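Local coordinates for protein cytosolic phospholipase A2 delta (Homo sapiens, PDB 5IZ5) that hydrolyses glycerophospholipids at the sn-2 position in a calcium-dependent manner, preferring linoleic acid there, and associates with lipid membranes through its N-terminal C2 domain, at residues W26-R31 with S116-G121; V51-S56 with E78-L83; P59-K64 with A217-E222; F82-Q85 with K89-L92. The protein carries 3 engineered substitutions. All coordinates share one frame; numbering follows the deposited sequence.

Contact 1 of 4, residues W26-R31 with S116-G121; sequences WQLTVR and SEVLPG
Just before Val118, which meets Leu28 across this contact, the carboxylate oxygen OE2 of Glu117 is gripped twice: it forms a salt bridge with Lys126 NZ and a hydrogen bond with Tyr113 OH. Ser116 OG, one residue earlier, is bonded to Asp114 OD2, so polar side chains on both of the opening residues are tied to the flanking chain. Between the two segments themselves no hydrogen bond forms, and the contact, which buries about 150 Å² in all, is wholly apolar. Leu28 CD1 lies 4.2 Å from Val118 CG1, a branch-to-branch touch of two buried side chains. CG of Leu28 stands anti to the backbone N (chi1 -178°), which carries its end nearer to Val118 than the initial direction of the side chain would suggest. The second touch involves Trp26 and the exposed Pro120, whose CA atoms are 8.1 Å apart. Here CG of the pyrrolidine lies over one face of the indole of Trp26, 4.2 Å above the ring plane and offset toward the rim, while Pro120 CD approaches Trp26 CZ3 to 4.3 Å. In the beta-sandwich of the C2 domain, strand 21-36 belongs to one sheet and is hydrogen-bonded to strand 75-85, through Trp26 with Ile84 and Leu28 with Phe82. Residues 116-121 belong to the loop that leaves strand 106-114 of the other sheet and leads to strand 124-129, back on the first. Leu28 also touches Ile115 of that loop, and Trp26 touches Met144 of strand 137-146.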
# COMPACT_ATOMS: atom_id res chain seq x y z
N TRP B 26 -10.41 -23.68 -21.30
CA TRP B 26 -11.53 -23.94 -22.21
C TRP B 26 -11.54 -22.90 -23.31
O TRP B 26 -10.93 -21.84 -23.17
CB TRP B 26 -12.86 -23.88 -21.45
CG TRP B 26 -12.97 -24.88 -20.31
CD1 TRP B 26 -12.34 -26.09 -20.22
CD2 TRP B 26 -13.78 -24.76 -19.13
NE1 TRP B 26 -12.69 -26.72 -19.05
CE2 TRP B 26 -13.57 -25.93 -18.36
CE3 TRP B 26 -14.65 -23.78 -18.64
CZ2 TRP B 26 -14.21 -26.14 -17.13
CZ3 TRP B 26 -15.29 -23.99 -17.42
CH2 TRP B 26 -15.06 -25.16 -16.68
N GLN B 27 -12.24 -23.19 -24.41
CA GLN B 27 -12.48 -22.19 -25.44
C GLN B 27 -13.88 -21.61 -25.31
O GLN B 27 -14.85 -22.36 -25.29
CB GLN B 27 -12.29 -22.78 -26.83
CG GLN B 27 -12.68 -21.78 -27.93
CD GLN B 27 -12.82 -22.42 -29.29
OE1 GLN B 27 -13.90 -22.42 -29.87
NE2 GLN B 27 -11.73 -22.96 -29.81
N LEU B 28 -13.99 -20.28 -25.23
CA LEU B 28 -15.29 -19.60 -25.21
C LEU B 28 -15.58 -18.92 -26.56
O LEU B 28 -14.79 -18.11 -27.03
CB LEU B 28 -15.36 -18.54 -24.10
CG LEU B 28 -16.69 -17.79 -23.94
CD1 LEU B 28 -17.81 -18.74 -23.55
CD2 LEU B 28 -16.58 -16.66 -22.92
N THR B 29 -16.73 -19.25 -27.15
CA THR B 29 -17.21 -18.50 -28.33
C THR B 29 -18.31 -17.55 -27.88
O THR B 29 -19.31 -17.97 -27.28
CB THR B 29 -17.70 -19.40 -29.48
OG1 THR B 29 -19.04 -19.84 -29.24
CG2 THR B 29 -16.80 -20.61 -29.66
N VAL B 30 -18.11 -16.26 -28.14
CA VAL B 30 -19.09 -15.23 -27.79
C VAL B 30 -19.69 -14.72 -29.10
O VAL B 30 -18.99 -14.09 -29.90
CB VAL B 30 -18.44 -14.06 -27.03
CG1 VAL B 30 -19.48 -13.01 -26.63
CG2 VAL B 30 -17.71 -14.57 -25.80
N ARG B 31 -20.97 -14.99 -29.32
CA ARG B 31 -21.65 -14.55 -30.54
C ARG B 31 -22.54 -13.34 -30.25
O ARG B 31 -23.60 -13.47 -29.63
CB ARG B 31 -22.48 -15.68 -31.15
CG ARG B 31 -23.05 -15.36 -32.52
CD ARG B 31 -23.70 -16.57 -33.19
NE ARG B 31 -22.72 -17.52 -33.69
CZ ARG B 31 -21.99 -17.36 -34.80
NH1 ARG B 31 -22.12 -16.27 -35.55
NH2 ARG B 31 -21.12 -18.30 -35.17
N SER B 116 -18.48 -17.32 -15.42
CA SER B 116 -18.55 -18.59 -14.69
C SER B 116 -19.95 -19.22 -14.77
O SER B 116 -20.10 -20.41 -14.53
CB SER B 116 -18.12 -18.43 -13.23
OG SER B 116 -18.98 -17.57 -12.51
N GLU B 117 -20.95 -18.42 -15.13
CA GLU B 117 -22.30 -18.93 -15.38
C GLU B 117 -22.35 -19.91 -16.55
O GLU B 117 -23.17 -20.83 -16.55
CB GLU B 117 -23.29 -17.78 -15.66
CG GLU B 117 -24.75 -18.23 -15.72
CD GLU B 117 -25.71 -17.13 -16.15
OE1 GLU B 117 -26.92 -17.28 -15.93
OE2 GLU B 117 -25.26 -16.12 -16.73
N VAL B 118 -21.49 -19.72 -17.54
CA VAL B 118 -21.52 -20.53 -18.76
C VAL B 118 -20.84 -21.89 -18.50
O VAL B 118 -19.64 -21.97 -18.22
CB VAL B 118 -21.00 -19.79 -20.03
CG1 VAL B 118 -19.68 -19.08 -19.79
CG2 VAL B 118 -20.90 -20.74 -21.22
N LEU B 119 -21.63 -22.95 -18.58
CA LEU B 119 -21.16 -24.31 -18.31
C LEU B 119 -20.77 -24.99 -19.62
O LEU B 119 -21.44 -24.82 -20.64
CB LEU B 119 -22.24 -25.10 -17.59
CG LEU B 119 -22.64 -24.54 -16.22
CD1 LEU B 119 -23.89 -25.22 -15.69
CD2 LEU B 119 -21.50 -24.66 -15.22
N PRO B 120 -19.67 -25.78 -19.60
CA PRO B 120 -19.17 -26.40 -20.83
C PRO B 120 -20.20 -27.30 -21.50
O PRO B 120 -20.91 -28.04 -20.82
CB PRO B 120 -17.94 -27.19 -20.36
CG PRO B 120 -18.04 -27.28 -18.88
CD PRO B 120 -18.84 -26.10 -18.43
N GLY B 121 -20.31 -27.20 -22.83
CA GLY B 121 -21.25 -28.00 -23.60
C GLY B 121 -22.61 -27.36 -23.82
O GLY B 121 -23.20 -27.51 -24.89

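Contact 2 of 4, residues V51-S56 with E78-L83; sequences VILQLS and EAFRFL
The phenyl ring of Phe82 has Leu53 at its edge, where Leu53 CB lies near the ring plane and 4.3 Å from Phe82 CZ. Leu55 reaches the same ring elsewhere: its CB is 3.9 Å from Phe82 CE1 and its CD2 is 4.0 Å from Phe82 CD1, so the leucine runs alongside the phenylalanine with the two side chains pointing in opposite senses. The Phe80 ring is met by one methyl, Leu53 CD1, at 3.6 Å from Phe80 CD2. Leu53 has CG anti to its carbonyl carbon (chi1 -52°), and from there CD1 is carried to Phe80 while CB stays by Phe82; one residue therefore fills the place between two rings set two positions apart on the facing strand. Phe63, from strand 62-64, completes the aromatic group, edge-to-face with Phe82 and with its ring plane at about 30° to that of Phe80. No hydrogen bond joins the segments, as the strand axes are 9.9 Å apart, too far for backbone pairing. Their N-to-C directions differ by only 7°, so the strands run parallel while belonging to separate sheets: residues 51-55 pair with strands 62-64 and 91-98, residues 78-83 with strand 21-36. Two sheets packed face to face, with leucine and phenylalanine from alternate positions filling the gap, form the hydrophobic interior of the C2 beta-sandwich.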
# COMPACT_ATOMS: atom_id res chain seq x y z
N VAL B 51 -19.96 -2.96 -31.20
CA VAL B 51 -19.75 -3.57 -29.89
C VAL B 51 -18.27 -3.84 -29.65
O VAL B 51 -17.55 -4.32 -30.53
CB VAL B 51 -20.53 -4.89 -29.72
CG1 VAL B 51 -20.35 -5.45 -28.32
CG2 VAL B 51 -22.01 -4.67 -30.02
N ILE B 52 -17.82 -3.52 -28.44
CA ILE B 52 -16.47 -3.85 -27.99
C ILE B 52 -16.58 -4.99 -26.98
O ILE B 52 -17.47 -4.98 -26.13
CB ILE B 52 -15.78 -2.61 -27.39
CG1 ILE B 52 -15.49 -1.61 -28.53
CG2 ILE B 52 -14.51 -2.98 -26.64
CD1 ILE B 52 -14.46 -0.53 -28.25
N LEU B 53 -15.69 -5.98 -27.11
CA LEU B 53 -15.56 -7.04 -26.11
C LEU B 53 -14.18 -6.99 -25.50
O LEU B 53 -13.16 -7.00 -26.20
CB LEU B 53 -15.77 -8.43 -26.72
CG LEU B 53 -17.02 -8.69 -27.56
CD1 LEU B 53 -17.05 -10.16 -27.96
CD2 LEU B 53 -18.29 -8.32 -26.81
N GLN B 54 -14.14 -6.94 -24.17
CA GLN B 54 -12.91 -7.01 -23.41
C GLN B 54 -13.09 -8.03 -22.31
O GLN B 54 -14.15 -8.13 -21.72
CB GLN B 54 -12.59 -5.65 -22.79
CG GLN B 54 -12.37 -4.53 -23.78
CD GLN B 54 -12.47 -3.19 -23.09
OE1 GLN B 54 -13.55 -2.81 -22.65
NE2 GLN B 54 -11.35 -2.49 -22.97
N LEU B 55 -12.03 -8.77 -22.03
CA LEU B 55 -12.03 -9.74 -20.95
C LEU B 55 -11.04 -9.24 -19.91
O LEU B 55 -9.91 -8.90 -20.25
CB LEU B 55 -11.61 -11.12 -21.46
CG LEU B 55 -11.74 -12.29 -20.49
CD1 LEU B 55 -13.20 -12.57 -20.15
CD2 LEU B 55 -11.09 -13.53 -21.07
N SER B 56 -11.48 -9.21 -18.66
CA SER B 56 -10.67 -8.67 -17.56
C SER B 56 -9.29 -9.34 -17.44
O SER B 56 -8.34 -8.71 -16.99
CB SER B 56 -11.43 -8.79 -16.24
OG SER B 56 -11.75 -10.14 -15.95
N GLU B 78 -21.86 -11.45 -35.19
CA GLU B 78 -20.43 -11.76 -35.25
C GLU B 78 -20.01 -12.56 -34.02
O GLU B 78 -20.49 -12.29 -32.91
CB GLU B 78 -19.60 -10.48 -35.35
CG GLU B 78 -19.75 -9.75 -36.67
CD GLU B 78 -18.95 -8.45 -36.70
OE1 GLU B 78 -17.72 -8.50 -36.48
OE2 GLU B 78 -19.56 -7.39 -36.95
N ALA B 79 -19.12 -13.52 -34.23
CA ALA B 79 -18.64 -14.39 -33.17
C ALA B 79 -17.15 -14.17 -32.92
O ALA B 79 -16.39 -13.91 -33.86
CB ALA B 79 -18.89 -15.84 -33.52
N PHE B 80 -16.75 -14.27 -31.66
CA PHE B 80 -15.36 -14.09 -31.25
C PHE B 80 -14.97 -15.20 -30.25
O PHE B 80 -15.83 -15.74 -29.55
CB PHE B 80 -15.17 -12.71 -30.63
CG PHE B 80 -15.62 -11.57 -31.50
CD1 PHE B 80 -14.74 -10.93 -32.36
CD2 PHE B 80 -16.94 -11.13 -31.47
CE1 PHE B 80 -15.15 -9.88 -33.16
CE2 PHE B 80 -17.36 -10.07 -32.27
CZ PHE B 80 -16.46 -9.45 -33.12
N ARG B 81 -13.68 -15.52 -30.20
CA ARG B 81 -13.19 -16.66 -29.42
C ARG B 81 -12.09 -16.29 -28.43
O ARG B 81 -11.12 -15.62 -28.79
CB ARG B 81 -12.67 -17.74 -30.35
CG ARG B 81 -13.77 -18.59 -30.94
CD ARG B 81 -13.29 -19.32 -32.20
NE ARG B 81 -13.97 -18.85 -33.41
CZ ARG B 81 -13.55 -17.87 -34.21
NH1 ARG B 81 -12.42 -17.20 -33.96
NH2 ARG B 81 -14.26 -17.56 -35.28
N PHE B 82 -12.27 -16.72 -27.18
CA PHE B 82 -11.29 -16.54 -26.10
C PHE B 82 -10.83 -17.89 -25.54
O PHE B 82 -11.62 -18.83 -25.45
CB PHE B 82 -11.94 -15.79 -24.94
CG PHE B 82 -12.36 -14.37 -25.25
CD1 PHE B 82 -11.50 -13.31 -25.02
CD2 PHE B 82 -13.65 -14.09 -25.70
CE1 PHE B 82 -11.88 -12.00 -25.27
CE2 PHE B 82 -14.05 -12.77 -25.95
CZ PHE B 82 -13.16 -11.73 -25.73
N LEU B 83 -9.57 -17.97 -25.12
CA LEU B 83 -9.13 -19.06 -24.25
C LEU B 83 -9.39 -18.65 -22.79
O LEU B 83 -8.95 -17.59 -22.35
CB LEU B 83 -7.66 -19.42 -24.49
CG LEU B 83 -7.35 -20.93 -24.43
CD1 LEU B 83 -8.21 -21.73 -25.42
CD2 LEU B 83 -5.88 -21.22 -24.70

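Contact 3 of 4, residues P59-K64 with A217-E222; sequences PGMKFK and AALETE. With SO4 (sulfate ion), chain O.
This contact lies at the seam between the N-terminal C2 domain and the neighbouring beta domain, probably a second C2 domain, and Met61 carries it. Met61 belongs to the segment that carries strand 62-64, an edge strand of its four-stranded sheet, and faces the loop leading into strand 221-228 of the neighbour. Its chain is bent at chi2 and chi3 (-70° and -54°), folding the thioether down against the opposite backbone. The methyl CE comes within 3.7 Å of Glu220 O, whereas CG packs on Leu219 CG at 4.4 Å. SD lies 4.2 Å from Thr221 OG1, a hydroxyl whose hydrogen bond is made to Lys194 O. Met61 also touches Lys194 itself, so two neighbouring loops receive this one side chain. Away from the seam a sulfate ion, probably from the crystallisation liquor, rests on the backbone of the same turn. Gly60 N donates to sulfate O1 over 2.6 Å with an N-H...O angle of 166°, Met61 N is 2.9 Å from O4, and the extended aliphatic chain of Lys62 passes beside the anion, with CG 3.2 Å from O3. Since no hydrogen bond or salt bridge links the two segments and only 126 Å² is buried, the domains are joined here by van der Waals packing of a bent thioether chain, a contact with little directional demand.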
# COMPACT_ATOMS: atom_id res chain seq x y z
N PRO B 59 -5.99 -8.31 -20.81
CA PRO B 59 -5.80 -6.89 -21.06
C PRO B 59 -5.07 -6.67 -22.39
O PRO B 59 -4.14 -7.40 -22.71
CB PRO B 59 -4.93 -6.44 -19.89
CG PRO B 59 -4.19 -7.66 -19.50
CD PRO B 59 -5.16 -8.79 -19.69
N GLY B 60 -5.53 -5.69 -23.16
CA GLY B 60 -4.90 -5.34 -24.42
C GLY B 60 -5.44 -6.10 -25.63
O GLY B 60 -5.09 -5.77 -26.76
N MET B 61 -6.26 -7.12 -25.38
CA MET B 61 -6.99 -7.82 -26.42
C MET B 61 -8.43 -7.30 -26.47
O MET B 61 -9.23 -7.62 -25.61
CB MET B 61 -6.98 -9.33 -26.10
CG MET B 61 -5.59 -9.93 -25.87
SD MET B 61 -4.57 -10.04 -27.36
CE MET B 61 -5.63 -10.93 -28.49
N LYS B 62 -8.74 -6.48 -27.46
CA LYS B 62 -10.07 -5.95 -27.67
C LYS B 62 -10.60 -6.63 -28.91
O LYS B 62 -9.85 -6.81 -29.86
CB LYS B 62 -10.03 -4.45 -27.99
CG LYS B 62 -10.07 -3.53 -26.79
CD LYS B 62 -10.52 -2.14 -27.18
CE LYS B 62 -10.20 -1.10 -26.11
NZ LYS B 62 -10.84 0.20 -26.43
N PHE B 63 -11.87 -7.00 -28.89
CA PHE B 63 -12.59 -7.33 -30.11
C PHE B 63 -13.62 -6.24 -30.40
O PHE B 63 -14.18 -5.63 -29.49
CB PHE B 63 -13.26 -8.69 -30.01
CG PHE B 63 -12.29 -9.84 -29.96
CD1 PHE B 63 -11.42 -10.08 -31.01
CD2 PHE B 63 -12.25 -10.67 -28.85
CE1 PHE B 63 -10.52 -11.13 -30.96
CE2 PHE B 63 -11.35 -11.73 -28.79
CZ PHE B 63 -10.49 -11.96 -29.85
N LYS B 64 -13.85 -6.01 -31.69
CA LYS B 64 -14.72 -4.93 -32.15
C LYS B 64 -15.56 -5.47 -33.30
O LYS B 64 -15.01 -6.04 -34.25
CB LYS B 64 -13.86 -3.75 -32.61
CG LYS B 64 -14.63 -2.50 -33.01
CD LYS B 64 -13.68 -1.36 -33.37
CE LYS B 64 -14.41 -0.17 -33.96
NZ LYS B 64 -13.61 1.09 -33.88
N ALA B 217 0.98 -17.16 -21.83
CA ALA B 217 1.06 -18.33 -22.70
C ALA B 217 -0.32 -18.72 -23.24
O ALA B 217 -0.42 -19.26 -24.34
CB ALA B 217 1.68 -19.50 -21.95
N ALA B 218 -1.37 -18.44 -22.48
CA ALA B 218 -2.74 -18.77 -22.89
C ALA B 218 -3.34 -17.90 -24.00
O ALA B 218 -4.43 -18.19 -24.49
CB ALA B 218 -3.66 -18.76 -21.68
N LEU B 219 -2.66 -16.83 -24.39
CA LEU B 219 -3.19 -15.97 -25.46
C LEU B 219 -3.02 -16.60 -26.85
O LEU B 219 -2.02 -17.26 -27.13
CB LEU B 219 -2.47 -14.61 -25.50
CG LEU B 219 -3.03 -13.34 -24.84
CD1 LEU B 219 -3.99 -13.66 -23.70
CD2 LEU B 219 -1.92 -12.41 -24.37
N GLU B 220 -4.01 -16.38 -27.71
CA GLU B 220 -3.81 -16.51 -29.14
C GLU B 220 -3.57 -15.10 -29.65
O GLU B 220 -4.47 -14.26 -29.63
CB GLU B 220 -5.02 -17.11 -29.84
CG GLU B 220 -4.89 -17.07 -31.36
CD GLU B 220 -6.01 -17.82 -32.05
OE1 GLU B 220 -7.18 -17.64 -31.66
OE2 GLU B 220 -5.72 -18.58 -33.00
N THR B 221 -2.35 -14.85 -30.10
CA THR B 221 -1.97 -13.52 -30.54
C THR B 221 -0.86 -13.63 -31.58
O THR B 221 -0.62 -14.70 -32.13
CB THR B 221 -1.59 -12.65 -29.32
OG1 THR B 221 -1.35 -11.31 -29.74
CG2 THR B 221 -0.35 -13.19 -28.58
N GLU B 222 -0.19 -12.52 -31.86
CA GLU B 222 0.85 -12.51 -32.89
C GLU B 222 1.82 -11.38 -32.63
O GLU B 222 1.48 -10.41 -31.97
CB GLU B 222 0.22 -12.31 -34.26
CG GLU B 222 -0.63 -11.05 -34.36
CD GLU B 222 -1.35 -10.93 -35.69
OE1 GLU B 222 -0.67 -10.63 -36.68
OE2 GLU B 222 -2.58 -11.13 -35.73
S SO4 O . -8.48 -4.29 -23.54
O1 SO4 O . -7.45 -4.04 -22.51
O2 SO4 O . -9.41 -5.35 -23.07
O3 SO4 O . -9.22 -3.03 -23.79
O4 SO4 O . -7.85 -4.71 -24.80

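Contact 4 of 4, residues F82-Q85 with K89-L92; sequences FLIQ and KNVL
The two segments spread apart from the short connection of residues 86-88, their CA atoms being 7.8 Å apart at Ile84 and Asn90 but 10.4 Å at Phe82 and Leu92. No main-chain hydrogen bond spans them, and the side chain of Asn90 does the bridging. Asn90 CG is anti to the carbonyl carbon (chi1 -68°), which swings the amide toward strand 75-85. Its ND2 donates to Gln85 O over 3.0 Å with an N-H...O angle of 150°; the oxygen lies close to the amide plane of Asn90, but the donor stands above the plane of the Gln85 carbonyl, 43° out of it. The other end of the amide is also used. A water accepts from Gln85 N at 2.8 Å and donates to Asn90 OD1 at 3.0 Å, and OD1 has a second partner in Thr57 OG1, so the buried amide is held by both ends and its rotation fixed. With a leucine in place of Asn90, Gln85 O would probably lose its side-chain donor, and the water and Thr57 would be left without their shared acceptor. Beside these bonds Ile84 CG2 lies 3.5 Å from Asn90 ND2, an apolar methyl packed against the amide. Further in, Leu92 CD1 sits 4.1 Å from both CZ and CE2 of Phe82. Strand 75-85 belongs to one sheet and strand 91-98 to the other, so this is a beta-arch, a short connection between the sheets of the C2 beta-sandwich, with a buried amide bonded at both ends beside the apolar Phe82-Leu92 packing.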
# COMPACT_ATOMS: atom_id res chain seq x y z
N PHE B 82 -12.27 -16.72 -27.18
CA PHE B 82 -11.29 -16.54 -26.10
C PHE B 82 -10.83 -17.89 -25.54
O PHE B 82 -11.62 -18.83 -25.45
CB PHE B 82 -11.94 -15.79 -24.94
CG PHE B 82 -12.36 -14.37 -25.25
CD1 PHE B 82 -11.50 -13.31 -25.02
CD2 PHE B 82 -13.65 -14.09 -25.70
CE1 PHE B 82 -11.88 -12.00 -25.27
CE2 PHE B 82 -14.05 -12.77 -25.95
CZ PHE B 82 -13.16 -11.73 -25.73
N LEU B 83 -9.57 -17.97 -25.12
CA LEU B 83 -9.13 -19.06 -24.25
C LEU B 83 -9.39 -18.65 -22.79
O LEU B 83 -8.95 -17.59 -22.35
CB LEU B 83 -7.66 -19.42 -24.49
CG LEU B 83 -7.35 -20.93 -24.43
CD1 LEU B 83 -8.21 -21.73 -25.42
CD2 LEU B 83 -5.88 -21.22 -24.70
N ILE B 84 -10.11 -19.49 -22.05
CA ILE B 84 -10.57 -19.20 -20.69
C ILE B 84 -9.94 -20.16 -19.67
O ILE B 84 -10.05 -21.38 -19.81
CB ILE B 84 -12.11 -19.31 -20.62
CG1 ILE B 84 -12.78 -18.25 -21.52
CG2 ILE B 84 -12.61 -19.20 -19.18
CD1 ILE B 84 -12.41 -16.81 -21.20
N GLN B 85 -9.30 -19.59 -18.66
CA GLN B 85 -8.76 -20.35 -17.52
C GLN B 85 -9.81 -20.40 -16.42
O GLN B 85 -10.16 -19.37 -15.84
CB GLN B 85 -7.46 -19.71 -17.02
CG GLN B 85 -6.85 -20.30 -15.76
CD GLN B 85 -6.73 -21.81 -15.81
OE1 GLN B 85 -7.49 -22.52 -15.14
NE2 GLN B 85 -5.79 -22.31 -16.59
N LYS B 89 -10.98 -15.56 -11.99
CA LYS B 89 -12.21 -14.81 -12.20
C LYS B 89 -12.14 -14.11 -13.55
O LYS B 89 -11.21 -13.36 -13.82
CB LYS B 89 -12.46 -13.82 -11.07
CG LYS B 89 -13.90 -13.79 -10.61
CD LYS B 89 -14.33 -15.07 -9.90
CE LYS B 89 -15.82 -15.34 -10.05
NZ LYS B 89 -16.74 -14.18 -9.97
N ASN B 90 -13.13 -14.38 -14.38
CA ASN B 90 -13.19 -13.85 -15.73
C ASN B 90 -14.43 -12.99 -15.89
O ASN B 90 -15.55 -13.50 -15.82
CB ASN B 90 -13.23 -14.99 -16.74
CG ASN B 90 -11.94 -15.78 -16.77
OD1 ASN B 90 -10.88 -15.23 -17.11
ND2 ASN B 90 -12.01 -17.06 -16.42
N VAL B 91 -14.22 -11.69 -16.06
CA VAL B 91 -15.31 -10.76 -16.26
C VAL B 91 -15.24 -10.24 -17.69
O VAL B 91 -14.24 -9.67 -18.11
CB VAL B 91 -15.27 -9.58 -15.27
CG1 VAL B 91 -16.46 -8.66 -15.48
CG2 VAL B 91 -15.25 -10.09 -13.84
N LEU B 92 -16.32 -10.47 -18.43
CA LEU B 92 -16.40 -10.02 -19.81
C LEU B 92 -17.13 -8.69 -19.84
O LEU B 92 -18.22 -8.55 -19.28
CB LEU B 92 -17.14 -11.06 -20.64
CG LEU B 92 -17.21 -10.78 -22.14
CD1 LEU B 92 -15.85 -10.93 -22.80
CD2 LEU B 92 -18.21 -11.71 -22.78
O HOH W 1 -8.93 -16.84 -18.66

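Contacts 1, 2 and 4 all belong to the N-terminal C2 sandwich, whereas contact 3 joins it to the next beta domain. Contacts 2 and 4 are buried and share Phe82 on strand 75-85, with Leu55 of contact 2 touching Ile84 of contact 4. Contact 1 reaches the same sheet through the neighbouring strand 21-36 but runs out to the surface at Pro120. Contact 3 is partly buried; Phe63 of its segment 59-64 packs on Phe82, and the centres of contacts 2 and 3 lie about 9 Å apart. Contacts 1 and 2 are apolar; contact 4, where the chain changes sheets, adds amide and water bonds; contact 3 relies on methionine packing.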